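PDB 4GFC: spindle assembly abnormal protein 6 from Caenorhabditis elegans, which serves as the central scaffolding component of centrioles, ensuring their ninefold symmetry, and is required for centrosome biogenesis and duplication. Local coordinates for residues A[55-69]-A[136-150]. The protein carries 1 engineered substitution. Residues are numbered along the deposited sequence; the frame is centred on the assembly and turned at random.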
ATOM      1  N   PHE A  55      -2.813  -5.296 -18.211  1.00 51.46           N
ATOM      2  CA  PHE A  55      -4.103  -5.017 -17.580  1.00 49.86           C
ATOM      3  C   PHE A  55      -3.870  -4.787 -16.109  1.00 55.37           C
ATOM      4  O   PHE A  55      -3.259  -5.646 -15.482  1.00 57.45           O
ATOM      5  CB  PHE A  55      -5.076  -6.199 -17.795  1.00 50.00           C
ATOM      6  CG  PHE A  55      -5.526  -6.370 -19.230  1.00 51.83           C
ATOM      7  CD1 PHE A  55      -4.716  -7.023 -20.162  1.00 55.34           C
ATOM      8  CD2 PHE A  55      -6.753  -5.881 -19.656  1.00 51.81           C
ATOM      9  CE1 PHE A  55      -5.128  -7.166 -21.488  1.00 55.12           C
ATOM     10  CE2 PHE A  55      -7.153  -6.028 -20.978  1.00 54.35           C
ATOM     11  CZ  PHE A  55      -6.335  -6.662 -21.884  1.00 52.48           C
ATOM     12  N   GLU A  56      -4.312  -3.645 -15.550  1.00 50.15           N
ATOM     13  CA  GLU A  56      -4.171  -3.389 -14.116  1.00 50.35           C
ATOM     14  C   GLU A  56      -5.511  -2.970 -13.530  1.00 54.19           C
ATOM     15  O   GLU A  56      -6.103  -2.020 -14.038  1.00 56.73           O
ATOM     16  CB  GLU A  56      -3.119  -2.307 -13.801  1.00 53.32           C
ATOM     17  CG  GLU A  56      -1.667  -2.610 -14.136  1.00 70.60           C
ATOM     18  CD  GLU A  56      -0.823  -1.361 -14.375  1.00106.75           C
ATOM     19  OE1 GLU A  56      -0.175  -0.905 -13.404  1.00124.35           O
ATOM     20  OE2 GLU A  56      -0.825  -0.828 -15.517  1.00 80.15           O
ATOM     21  N   ILE A  57      -6.015  -3.676 -12.494  1.00 47.42           N
ATOM     22  CA  ILE A  57      -7.240  -3.240 -11.825  1.00 46.75           C
ATOM     23  C   ILE A  57      -6.865  -2.816 -10.377  1.00 51.80           C
ATOM     24  O   ILE A  57      -5.982  -3.424  -9.755  1.00 49.21           O
ATOM     25  CB  ILE A  57      -8.435  -4.265 -11.859  1.00 48.83           C
ATOM     26  CG1 ILE A  57      -8.127  -5.572 -11.123  1.00 48.53           C
ATOM     27  CG2 ILE A  57      -8.941  -4.520 -13.239  1.00 47.52           C
ATOM     28  CD1 ILE A  57      -9.281  -6.424 -10.881  1.00 52.57           C
ATOM     29  N   SER A  58      -7.547  -1.777  -9.857  1.00 51.53           N
ATOM     30  CA  SER A  58      -7.420  -1.290  -8.477  1.00 54.26           C
ATOM     31  C   SER A  58      -8.804  -0.805  -7.973  1.00 63.47           C
ATOM     32  O   SER A  58      -9.725  -0.657  -8.777  1.00 63.64           O
ATOM     33  CB  SER A  58      -6.355  -0.205  -8.358  1.00 58.35           C
ATOM     34  OG  SER A  58      -6.745   0.976  -9.031  1.00 72.53           O
ATOM     35  N   ARG A  59      -8.958  -0.620  -6.641  1.00 64.48           N
ATOM     36  CA  ARG A  59     -10.191  -0.132  -5.975  1.00 65.99           C
ATOM     37  C   ARG A  59      -9.869   0.999  -5.000  1.00 76.46           C
ATOM     38  O   ARG A  59      -8.939   0.867  -4.196  1.00 79.20           O
ATOM     39  CB  ARG A  59     -10.908  -1.257  -5.229  1.00 61.76           C
ATOM     40  CG  ARG A  59     -11.635  -2.226  -6.131  1.00 64.87           C
ATOM     41  CD  ARG A  59     -12.877  -2.777  -5.463  1.00 69.53           C
ATOM     42  NE  ARG A  59     -12.555  -3.708  -4.390  1.00 68.63           N
ATOM     43  CZ  ARG A  59     -13.256  -3.820  -3.274  1.00 83.13           C
ATOM     44  NH1 ARG A  59     -14.329  -3.066  -3.082  1.00 71.67           N
ATOM     45  NH2 ARG A  59     -12.890  -4.685  -2.338  1.00 79.69           N
ATOM     46  N   SER A  60     -10.617   2.107  -5.067  1.00 76.53           N
ATOM     47  CA  SER A  60     -10.405   3.268  -4.187  1.00 80.44           C
ATOM     48  C   SER A  60     -10.790   2.964  -2.730  1.00 91.75           C
ATOM     49  O   SER A  60     -10.180   3.523  -1.813  1.00 95.10           O
ATOM     50  CB  SER A  60     -11.183   4.479  -4.692  1.00 83.69           C
ATOM     51  OG  SER A  60     -12.557   4.172  -4.860  1.00 92.01           O
ATOM     52  N   ASP A  61     -11.778   2.062  -2.527  1.00 90.27           N
ATOM     53  CA  ASP A  61     -12.264   1.653  -1.205  1.00 93.98           C
ATOM     54  C   ASP A  61     -11.415   0.515  -0.568  1.00 98.06           C
ATOM     55  O   ASP A  61     -11.633   0.185   0.605  1.00100.74           O
ATOM     56  CB  ASP A  61     -13.752   1.233  -1.277  1.00 97.18           C
ATOM     57  CG  ASP A  61     -14.135   0.193  -2.321  1.00110.94           C
ATOM     58  OD1 ASP A  61     -13.218  -0.456  -2.890  1.00109.73           O
ATOM     59  OD2 ASP A  61     -15.359   0.013  -2.563  1.00119.37           O
ATOM     60  N   ASP A  62     -10.476  -0.090  -1.347  1.00 90.52           N
ATOM     61  CA  ASP A  62      -9.605  -1.194  -0.923  1.00 88.25           C
ATOM     62  C   ASP A  62      -8.180  -0.965  -1.437  1.00 90.49           C
ATOM     63  O   ASP A  62      -7.885  -1.198  -2.611  1.00 88.86           O
ATOM     64  CB  ASP A  62     -10.167  -2.547  -1.408  1.00 87.50           C
ATOM     65  CG  ASP A  62      -9.580  -3.798  -0.760  1.00 95.12           C
ATOM     66  OD1 ASP A  62     -10.169  -4.893  -0.937  1.00 92.40           O
ATOM     67  OD2 ASP A  62      -8.533  -3.686  -0.076  1.00105.52           O
ATOM     68  N   PHE A  63      -7.301  -0.519  -0.536  1.00 87.58           N
ATOM     69  CA  PHE A  63      -5.916  -0.166  -0.825  1.00 86.35           C
ATOM     70  C   PHE A  63      -5.073  -1.351  -1.259  1.00 83.26           C
ATOM     71  O   PHE A  63      -4.250  -1.187  -2.146  1.00 80.94           O
ATOM     72  CB  PHE A  63      -5.249   0.507   0.386  1.00 92.41           C
ATOM     73  CG  PHE A  63      -6.078   1.567   1.078  1.00 98.84           C
ATOM     74  CD1 PHE A  63      -6.377   2.772   0.440  1.00103.98           C
ATOM     75  CD2 PHE A  63      -6.558   1.364   2.372  1.00104.41           C
ATOM     76  CE1 PHE A  63      -7.151   3.749   1.080  1.00108.50           C
ATOM     77  CE2 PHE A  63      -7.320   2.343   3.014  1.00111.09           C
ATOM     78  CZ  PHE A  63      -7.621   3.525   2.360  1.00110.23           C
ATOM     79  N   GLU A  64      -5.248  -2.522  -0.642  1.00 78.68           N
ATOM     80  CA  GLU A  64      -4.438  -3.704  -0.962  1.00 76.27           C
ATOM     81  C   GLU A  64      -4.871  -4.351  -2.275  1.00 74.70           C
ATOM     82  O   GLU A  64      -4.081  -5.114  -2.853  1.00 75.62           O
ATOM     83  CB  GLU A  64      -4.502  -4.734   0.172  1.00 79.02           C
ATOM     84  CG  GLU A  64      -3.204  -5.527   0.331  1.00 88.39           C
ATOM     85  CD  GLU A  64      -2.963  -6.108   1.709  1.00118.48           C
ATOM     86  OE1 GLU A  64      -3.782  -5.852   2.624  1.00119.82           O
ATOM     87  OE2 GLU A  64      -1.911  -6.759   1.895  1.00118.36           O
ATOM     88  N   PHE A  65      -6.100  -4.000  -2.766  1.00 63.32           N
ATOM     89  CA  PHE A  65      -6.680  -4.518  -3.997  1.00 57.83           C
ATOM     90  C   PHE A  65      -5.942  -3.963  -5.196  1.00 60.61           C
ATOM     91  O   PHE A  65      -6.111  -2.779  -5.543  1.00 63.14           O
ATOM     92  CB  PHE A  65      -8.173  -4.217  -4.094  1.00 58.68           C
ATOM     93  CG  PHE A  65      -8.848  -4.945  -5.233  1.00 58.74           C
ATOM     94  CD1 PHE A  65      -9.474  -6.168  -5.024  1.00 60.53           C
ATOM     95  CD2 PHE A  65      -8.854  -4.407  -6.526  1.00 59.86           C
ATOM     96  CE1 PHE A  65     -10.132  -6.819  -6.069  1.00 60.13           C
ATOM     97  CE2 PHE A  65      -9.511  -5.064  -7.573  1.00 60.53           C
ATOM     98  CZ  PHE A  65     -10.140  -6.266  -7.338  1.00 58.15           C
ATOM     99  N   LEU A  66      -5.125  -4.839  -5.831  1.00 51.80           N
ATOM    100  CA  LEU A  66      -4.288  -4.530  -6.981  1.00 47.55           C
ATOM    101  C   LEU A  66      -3.947  -5.822  -7.714  1.00 49.48           C
ATOM    102  O   LEU A  66      -3.153  -6.627  -7.219  1.00 51.10           O
ATOM    103  CB  LEU A  66      -3.012  -3.794  -6.518  1.00 47.66           C
ATOM    104  CG  LEU A  66      -2.112  -3.119  -7.582  1.00 50.74           C
ATOM    105  CD1 LEU A  66      -2.800  -1.907  -8.199  1.00 49.85           C
ATOM    106  CD2 LEU A  66      -0.756  -2.704  -6.965  1.00 51.22           C
ATOM    107  N   PHE A  67      -4.550  -6.020  -8.903  1.00 42.48           N
ATOM    108  CA  PHE A  67      -4.344  -7.194  -9.760  1.00 41.58           C
ATOM    109  C   PHE A  67      -3.882  -6.797 -11.149  1.00 49.14           C
ATOM    110  O   PHE A  67      -4.334  -5.779 -11.661  1.00 52.00           O
ATOM    111  CB  PHE A  67      -5.639  -8.024  -9.847  1.00 42.03           C
ATOM    112  CG  PHE A  67      -6.034  -8.662  -8.544  1.00 41.89           C
ATOM    113  CD1 PHE A  67      -5.606  -9.931  -8.224  1.00 42.54           C
ATOM    114  CD2 PHE A  67      -6.793  -7.964  -7.617  1.00 43.83           C
ATOM    115  CE1 PHE A  67      -5.946 -10.495  -7.021  1.00 44.23           C
ATOM    116  CE2 PHE A  67      -7.126  -8.538  -6.398  1.00 47.99           C
ATOM    117  CZ  PHE A  67      -6.687  -9.789  -6.103  1.00 44.82           C
ATOM    118  N   SER A  68      -2.999  -7.593 -11.759  1.00 46.95           N
ATOM    119  CA  SER A  68      -2.408  -7.380 -13.085  1.00 46.44           C
ATOM    120  C   SER A  68      -2.168  -8.663 -13.853  1.00 53.16           C
ATOM    121  O   SER A  68      -2.098  -9.762 -13.266  1.00 54.34           O
ATOM    122  CB  SER A  68      -1.036  -6.733 -12.950  1.00 51.96           C
ATOM    123  OG  SER A  68      -1.129  -5.396 -12.515  1.00 81.86           O
ATOM    124  N   GLU A  69      -1.909  -8.490 -15.153  1.00 48.27           N
ATOM    125  CA  GLU A  69      -1.474  -9.505 -16.101  1.00 48.66           C
ATOM    126  C   GLU A  69      -0.871  -8.810 -17.315  1.00 53.83           C
ATOM    127  O   GLU A  69      -1.377  -7.774 -17.781  1.00 52.31           O
ATOM    128  CB  GLU A  69      -2.580 -10.483 -16.508  1.00 50.20           C
ATOM    129  CG  GLU A  69      -2.069 -11.721 -17.244  1.00 66.53           C
ATOM    130  CD  GLU A  69      -0.932 -12.526 -16.634  1.00 82.07           C
ATOM    131  OE1 GLU A  69      -1.219 -13.454 -15.845  1.00 77.45           O
ATOM    132  OE2 GLU A  69       0.243 -12.257 -16.978  1.00 74.97           O
ATOM    133  N   ILE A 136      -9.355 -12.931 -18.702  1.00 53.71           N
ATOM    134  CA  ILE A 136      -7.921 -12.957 -18.467  1.00 50.88           C
ATOM    135  C   ILE A 136      -7.699 -13.245 -16.961  1.00 57.70           C
ATOM    136  O   ILE A 136      -8.420 -12.702 -16.129  1.00 58.96           O
ATOM    137  CB  ILE A 136      -7.270 -11.623 -18.957  1.00 51.57           C
ATOM    138  CG1 ILE A 136      -5.727 -11.701 -18.893  1.00 53.54           C
ATOM    139  CG2 ILE A 136      -7.827 -10.377 -18.257  1.00 47.26           C
ATOM    140  CD1 ILE A 136      -4.965 -10.588 -19.471  1.00 60.68           C
ATOM    141  N   LYS A 137      -6.735 -14.119 -16.611  1.00 55.29           N
ATOM    142  CA  LYS A 137      -6.412 -14.407 -15.209  1.00 53.51           C
ATOM    143  C   LYS A 137      -5.370 -13.389 -14.743  1.00 52.12           C
ATOM    144  O   LYS A 137      -4.273 -13.385 -15.275  1.00 50.47           O
ATOM    145  CB  LYS A 137      -5.919 -15.855 -15.010  1.00 56.50           C
ATOM    146  CG  LYS A 137      -5.812 -16.283 -13.537  1.00 62.17           C
ATOM    147  CD  LYS A 137      -5.265 -17.700 -13.387  1.00 66.49           C
ATOM    148  CE  LYS A 137      -5.337 -18.225 -11.974  1.00 73.60           C
ATOM    149  NZ  LYS A 137      -4.781 -19.616 -11.835  1.00 71.22           N
ATOM    150  N   LEU A 138      -5.750 -12.505 -13.783  1.00 46.18           N
ATOM    151  CA  LEU A 138      -4.920 -11.467 -13.171  1.00 44.72           C
ATOM    152  C   LEU A 138      -4.295 -11.965 -11.868  1.00 53.54           C
ATOM    153  O   LEU A 138      -4.941 -12.707 -11.124  1.00 56.22           O
ATOM    154  CB  LEU A 138      -5.738 -10.196 -12.881  1.00 43.69           C
ATOM    155  CG  LEU A 138      -6.585  -9.528 -14.001  1.00 45.24           C
ATOM    156  CD1 LEU A 138      -7.294  -8.339 -13.471  1.00 43.51           C
ATOM    157  CD2 LEU A 138      -5.759  -9.134 -15.204  1.00 44.52           C
ATOM    158  N   HIS A 139      -3.055 -11.551 -11.561  1.00 50.96           N
ATOM    159  CA  HIS A 139      -2.409 -11.986 -10.313  1.00 51.16           C
ATOM    160  C   HIS A 139      -2.323 -10.832  -9.314  1.00 57.63           C
ATOM    161  O   HIS A 139      -2.228  -9.677  -9.739  1.00 58.06           O
ATOM    162  CB  HIS A 139      -1.017 -12.568 -10.594  1.00 51.19           C
ATOM    163  CG  HIS A 139      -0.070 -11.630 -11.288  1.00 54.39           C
ATOM    164  ND1 HIS A 139       0.157 -11.705 -12.653  1.00 56.21           N
ATOM    165  CD2 HIS A 139       0.700 -10.637 -10.778  1.00 56.00           C
ATOM    166  CE1 HIS A 139       1.031 -10.746 -12.929  1.00 54.71           C
ATOM    167  NE2 HIS A 139       1.381 -10.073 -11.838  1.00 55.04           N
ATOM    168  N   ALA A 140      -2.352 -11.130  -8.002  1.00 54.71           N
ATOM    169  CA  ALA A 140      -2.223 -10.090  -6.964  1.00 55.06           C
ATOM    170  C   ALA A 140      -0.821  -9.418  -7.061  1.00 61.67           C
ATOM    171  O   ALA A 140       0.204 -10.111  -7.120  1.00 63.04           O
ATOM    172  CB  ALA A 140      -2.466 -10.676  -5.566  1.00 55.90           C
ATOM    173  N   VAL A 141      -0.779  -8.098  -7.164  1.00 56.58           N
ATOM    174  CA  VAL A 141       0.495  -7.376  -7.265  1.00 55.91           C
ATOM    175  C   VAL A 141       1.111  -7.210  -5.882  1.00 62.11           C
ATOM    176  O   VAL A 141       0.472  -6.664  -4.986  1.00 63.90           O
ATOM    177  CB  VAL A 141       0.310  -6.012  -7.947  1.00 57.72           C
ATOM    178  CG1 VAL A 141       1.612  -5.281  -8.038  1.00 57.92           C
ATOM    179  CG2 VAL A 141      -0.302  -6.165  -9.316  1.00 56.52           C
ATOM    180  N   ARG A 142       2.355  -7.649  -5.712  1.00 58.48           N
ATOM    181  CA  ARG A 142       3.047  -7.514  -4.425  1.00 58.11           C
ATOM    182  C   ARG A 142       4.356  -6.710  -4.634  1.00 63.40           C
ATOM    183  O   ARG A 142       4.526  -6.044  -5.667  1.00 63.94           O
ATOM    184  CB  ARG A 142       3.318  -8.901  -3.806  1.00 52.47           C
ATOM    185  CG  ARG A 142       2.103  -9.779  -3.504  1.00 56.95           C
ATOM    186  CD  ARG A 142       1.229  -9.301  -2.358  1.00 61.39           C
ATOM    187  NE  ARG A 142       1.984  -9.084  -1.134  1.00 78.68           N
ATOM    188  CZ  ARG A 142       1.509  -8.433  -0.080  1.00103.68           C
ATOM    189  NH1 ARG A 142       0.264  -7.958  -0.086  1.00101.54           N
ATOM    190  NH2 ARG A 142       2.266  -8.260   0.993  1.00 89.86           N
ATOM    191  N   GLY A 143       5.262  -6.771  -3.659  1.00 59.08           N
ATOM    192  CA  GLY A 143       6.551  -6.121  -3.731  1.00 59.44           C
ATOM    193  C   GLY A 143       6.522  -4.671  -4.112  1.00 67.75           C
ATOM    194  O   GLY A 143       5.620  -3.938  -3.722  1.00 67.73           O
ATOM    195  N   ASP A 144       7.484  -4.272  -4.934  1.00 69.04           N
ATOM    196  CA  ASP A 144       7.734  -2.901  -5.367  1.00 70.26           C
ATOM    197  C   ASP A 144       6.562  -2.222  -6.042  1.00 72.63           C
ATOM    198  O   ASP A 144       6.357  -1.031  -5.797  1.00 73.93           O
ATOM    199  CB  ASP A 144       8.966  -2.845  -6.263  1.00 73.94           C
ATOM    200  CG  ASP A 144      10.250  -3.133  -5.485  1.00 98.41           C
ATOM    201  OD1 ASP A 144      10.632  -2.300  -4.632  1.00100.06           O
ATOM    202  OD2 ASP A 144      10.854  -4.207  -5.707  1.00111.93           O
ATOM    203  N   HIS A 145       5.785  -2.938  -6.854  1.00 67.67           N
ATOM    204  CA  HIS A 145       4.644  -2.313  -7.524  1.00 66.83           C
ATOM    205  C   HIS A 145       3.549  -1.990  -6.539  1.00 68.83           C
ATOM    206  O   HIS A 145       2.940  -0.930  -6.654  1.00 69.53           O
ATOM    207  CB  HIS A 145       4.116  -3.212  -8.624  1.00 67.33           C
ATOM    208  CG  HIS A 145       5.003  -3.257  -9.822  1.00 72.64           C
ATOM    209  ND1 HIS A 145       6.007  -4.219  -9.955  1.00 75.82           N
ATOM    210  CD2 HIS A 145       4.992  -2.482 -10.924  1.00 74.46           C
ATOM    211  CE1 HIS A 145       6.589  -3.967 -11.113  1.00 75.06           C
ATOM    212  NE2 HIS A 145       5.996  -2.950 -11.744  1.00 75.06           N
ATOM    213  N   LEU A 146       3.323  -2.881  -5.537  1.00 62.59           N
ATOM    214  CA  LEU A 146       2.324  -2.645  -4.506  1.00 60.43           C
ATOM    215  C   LEU A 146       2.811  -1.532  -3.601  1.00 66.32           C
ATOM    216  O   LEU A 146       2.016  -0.686  -3.224  1.00 70.02           O
ATOM    217  CB  LEU A 146       2.035  -3.921  -3.730  1.00 59.25           C
ATOM    218  CG  LEU A 146       0.988  -3.842  -2.602  1.00 63.55           C
ATOM    219  CD1 LEU A 146      -0.397  -3.400  -3.106  1.00 62.78           C
ATOM    220  CD2 LEU A 146       0.889  -5.150  -1.890  1.00 62.11           C
ATOM    221  N   ILE A 147       4.118  -1.489  -3.314  1.00 61.46           N
ATOM    222  CA  ILE A 147       4.717  -0.455  -2.482  1.00 63.24           C
ATOM    223  C   ILE A 147       4.470   0.908  -3.171  1.00 71.15           C
ATOM    224  O   ILE A 147       3.953   1.804  -2.508  1.00 75.06           O
ATOM    225  CB  ILE A 147       6.221  -0.749  -2.166  1.00 66.61           C
ATOM    226  CG1 ILE A 147       6.365  -2.010  -1.286  1.00 66.63           C
ATOM    227  CG2 ILE A 147       6.874   0.431  -1.465  1.00 68.53           C
ATOM    228  CD1 ILE A 147       7.728  -2.694  -1.304  1.00 69.96           C
ATOM    229  N   SER A 148       4.731   1.033  -4.497  1.00 65.88           N
ATOM    230  CA  SER A 148       4.485   2.274  -5.249  1.00 66.85           C
ATOM    231  C   SER A 148       3.031   2.716  -5.126  1.00 74.22           C
ATOM    232  O   SER A 148       2.774   3.882  -4.865  1.00 77.68           O
ATOM    233  CB  SER A 148       4.837   2.100  -6.725  1.00 69.37           C
ATOM    234  OG  SER A 148       6.147   1.588  -6.909  1.00 81.94           O
ATOM    235  N   HIS A 149       2.086   1.766  -5.261  1.00 70.58           N
ATOM    236  CA  HIS A 149       0.641   1.965  -5.176  1.00 70.04           C
ATOM    237  C   HIS A 149       0.240   2.502  -3.800  1.00 78.63           C
ATOM    238  O   HIS A 149      -0.406   3.551  -3.710  1.00 80.82           O
ATOM    239  CB  HIS A 149      -0.070   0.639  -5.479  1.00 67.98           C
ATOM    240  CG  HIS A 149      -1.554   0.661  -5.284  1.00 71.06           C
ATOM    241  ND1 HIS A 149      -2.414   1.144  -6.266  1.00 71.96           N
ATOM    242  CD2 HIS A 149      -2.290   0.197  -4.248  1.00 72.35           C
ATOM    243  CE1 HIS A 149      -3.636   0.977  -5.784  1.00 71.08           C
ATOM    244  NE2 HIS A 149      -3.610   0.422  -4.570  1.00 71.85           N
ATOM    245  N   LEU A 150       0.657   1.791  -2.732  1.00 76.09           N
ATOM    246  CA  LEU A 150       0.353   2.108  -1.339  1.00 78.47           C
ATOM    247  C   LEU A 150       0.952   3.442  -0.910  1.00 89.87           C
ATOM    248  O   LEU A 150       0.317   4.145  -0.125  1.00 93.21           O
ATOM    249  CB  LEU A 150       0.815   0.984  -0.412  1.00 78.00           C
ATOM    250  CG  LEU A 150       0.020  -0.321  -0.508  1.00 79.97           C
ATOM    251  CD1 LEU A 150       0.636  -1.393   0.318  1.00 79.48           C
ATOM    252  CD2 LEU A 150      -1.417  -0.123  -0.080  1.00 84.76           C
TER
HETATM  253  O   HOH W   1      -1.952  -6.845  -3.348  1.00 54.95           O
HETATM  254  O   HOH W   2      -1.572 -14.242 -13.308  1.00 53.25           O
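Leu-66, the residue with the most surface buried here, is wedged between Val-141 and the first turns of helix 143-163. Its CG, anti to the backbone N (chi1 -168°), brings the branch point to Val-141 and the helix: CD2 packs on Val-141 CB at 3.6 Å and on Leu-146 CD1, while CD1 lies over one face of the His-149 imidazole, a CH-pi contact 3.9 Å from the ring centroid. At its edge the same ring directs NE2 to Phe-63 O (3.0 Å), a weak, bent hydrogen bond at the corner where the chain turns into strand 65-69. Replacing His-149 by an alanine is likely to leave Leu-66 CD1 without the ring it covers and to cost the Phe-63 carbonyl its weak donor. The contact joins the beta-sheet of the SAS-6 N-terminal head domain to the start of the helix leading into the coiled coil. Strands 65-69 and 136-140 run antiparallel, Ser-68 and His-139 exchanging two backbone hydrogen bonds, and Val-141 N continues the pairing with a straight bond to Leu-66 O (2.8 Å). Buried Leu-138 sets CD1 against Ile-57 CG1 (3.7 Å) and CD2 against Glu-69 CB (3.7 Å), with Cys-118 and Phe-120 alongside. A water donates to Glu-69 OE1 and lies 3.1 Å from His-139 ND1. Arg-142 NH1 meets Glu-64 OE2 in a salt bridge (3.2 Å), its NH2 pairing with Asp-144 of the second subunit.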